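Local coordinates for protein putative amidohydrolase (Unidentified, PDB 3FEQ) that probably acts as a zinc-dependent prolidase of the amidohydrolase superfamily, hydrolysing dipeptides that end in proline, at residues Q188-A193 against Y227-A232. Sequence-based numbering, arbitrary orientation.
With ZN (zinc ion), chain V.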
# COMPACT_ATOMS: atom_id res chain seq x y z
N GLN C 188 23.35 -7.03 22.50
CA GLN C 188 23.80 -5.65 22.30
C GLN C 188 23.44 -5.17 20.89
O GLN C 188 22.93 -5.94 20.07
CB GLN C 188 25.31 -5.50 22.58
CG GLN C 188 26.21 -6.20 21.61
CD GLN C 188 26.16 -7.71 21.74
OE1 GLN C 188 26.11 -8.24 22.84
NE2 GLN C 188 26.17 -8.41 20.60
N ILE C 189 23.69 -3.90 20.62
CA ILE C 189 23.35 -3.33 19.33
C ILE C 189 24.60 -2.95 18.57
O ILE C 189 25.46 -2.30 19.15
CB ILE C 189 22.48 -2.09 19.48
CG1 ILE C 189 21.15 -2.43 20.19
CG2 ILE C 189 22.24 -1.45 18.13
CD1 ILE C 189 20.27 -3.43 19.42
N LYS C 190 24.70 -3.39 17.31
CA LYS C 190 25.83 -3.06 16.43
C LYS C 190 25.38 -2.06 15.40
O LYS C 190 24.29 -2.19 14.83
CB LYS C 190 26.36 -4.33 15.74
CG LYS C 190 27.19 -4.10 14.43
CD LYS C 190 28.70 -4.34 14.60
CE LYS C 190 29.53 -3.76 13.44
NZ LYS C 190 30.30 -4.78 12.66
N ILE C 191 26.19 -1.03 15.17
CA ILE C 191 25.95 -0.04 14.12
C ILE C 191 27.24 0.20 13.32
O ILE C 191 28.34 -0.05 13.81
CB ILE C 191 25.43 1.32 14.70
CG1 ILE C 191 26.56 2.12 15.35
CG2 ILE C 191 24.32 1.09 15.72
CD1 ILE C 191 26.15 3.54 15.72
N MET C 192 27.09 0.68 12.10
CA MET C 192 28.21 1.16 11.33
C MET C 192 28.29 2.69 11.43
O MET C 192 27.38 3.39 10.97
CB MET C 192 28.07 0.71 9.87
CG MET C 192 27.50 -0.69 9.70
SD MET C 192 28.64 -1.98 10.23
CE MET C 192 28.13 -3.34 9.15
N ALA C 193 29.35 3.21 12.05
CA ALA C 193 29.54 4.66 12.23
C ALA C 193 30.62 5.25 11.34
O ALA C 193 31.08 6.36 11.56
CB ALA C 193 29.84 4.99 13.67
N TYR C 227 24.32 -1.95 25.64
CA TYR C 227 25.17 -0.94 25.05
C TYR C 227 25.21 -1.06 23.51
O TYR C 227 24.74 -2.04 22.94
CB TYR C 227 26.59 -1.09 25.60
CG TYR C 227 27.20 -2.44 25.25
CD1 TYR C 227 27.99 -2.60 24.13
CD2 TYR C 227 26.91 -3.56 26.01
CE1 TYR C 227 28.52 -3.84 23.79
CE2 TYR C 227 27.44 -4.80 25.66
CZ TYR C 227 28.23 -4.93 24.54
OH TYR C 227 28.74 -6.17 24.19
N VAL C 228 25.83 -0.09 22.87
CA VAL C 228 26.04 -0.09 21.43
C VAL C 228 27.52 -0.35 21.14
O VAL C 228 28.40 0.28 21.72
CB VAL C 228 25.69 1.29 20.86
CG1 VAL C 228 26.25 1.45 19.46
CG2 VAL C 228 24.22 1.50 20.87
N MET C 229 27.78 -1.29 20.24
CA MET C 229 29.11 -1.44 19.64
C MET C 229 29.09 -0.78 18.28
O MET C 229 28.05 -0.75 17.62
CB MET C 229 29.51 -2.92 19.53
CG MET C 229 28.50 -3.85 18.86
SD MET C 229 28.95 -5.58 19.06
CE MET C 229 30.28 -5.61 17.89
N ALA C 230 30.22 -0.24 17.84
CA ALA C 230 30.22 0.66 16.70
C ALA C 230 31.46 0.53 15.83
O ALA C 230 32.58 0.59 16.31
CB ALA C 230 30.05 2.10 17.16
N HIS C 231 31.24 0.37 14.54
CA HIS C 231 32.32 0.13 13.61
C HIS C 231 32.84 1.49 13.15
O HIS C 231 32.06 2.32 12.69
CB HIS C 231 31.79 -0.71 12.44
CG HIS C 231 32.63 -0.63 11.20
ND1 HIS C 231 33.38 -1.69 10.74
CD2 HIS C 231 32.76 0.35 10.28
CE1 HIS C 231 33.98 -1.35 9.62
NE2 HIS C 231 33.62 -0.11 9.31
N ALA C 232 34.13 1.72 13.34
CA ALA C 232 34.72 3.03 13.03
C ALA C 232 36.21 2.89 12.83
O ALA C 232 36.86 2.15 13.56
CB ALA C 232 34.43 4.05 14.15
ZN ZN V . 32.91 -3.91 11.07
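Ile189 O accepts a hydrogen bond from Met229 N at 2.8 Å, and the same oxygen has a CA-H...O contact with Val228 CA. This bond belongs to a parallel ladder. Ile189 N and Ile191 N donate to Tyr227 O and Met229 O, His231 N donates to Ile191 O, and Ala193 N closes the series on His231 O at 2.9 Å. The N-to-C directions of the short strand segments differ by 25°.

Lys190, Met192, Met229 and His231 share one face of the sheet. A chi1 of 51° sets Met229 CG between its backbone N and carbonyl carbon, where it meets Lys190 CB at 3.8 Å. Lys190 CE reaches His231 CB. His231 ND1 binds the zinc ion at 2.3 Å. His251 is a further ligand, and His231 NE2 is hydrogen-bonded to Gly195 O. Lys190 NZ lies 3.2 Å from this zinc, with no bond assigned; its place is consistent with that of the carboxylated lysine bridging the metals in many binuclear relatives. Met192 SD approaches the His231 ring obliquely.

Just before the strands, Gln188 CB makes a CH-pi contact over one face of the Tyr227 ring, 3.8 Å from its centroid. Gln188 NE2 is hydrogen-bonded to Ser132 OG and Tyr227 OH to Arg106 NH1.

On the other face, Ile191 CG1 touches Ala230 CB at 3.9 Å. Here Ile191 and Val228 pack on helix 211-223, which links the two strands as a beta-alpha-beta unit of the TIM barrel, while strands 135-137 and 248-254 flank the pair.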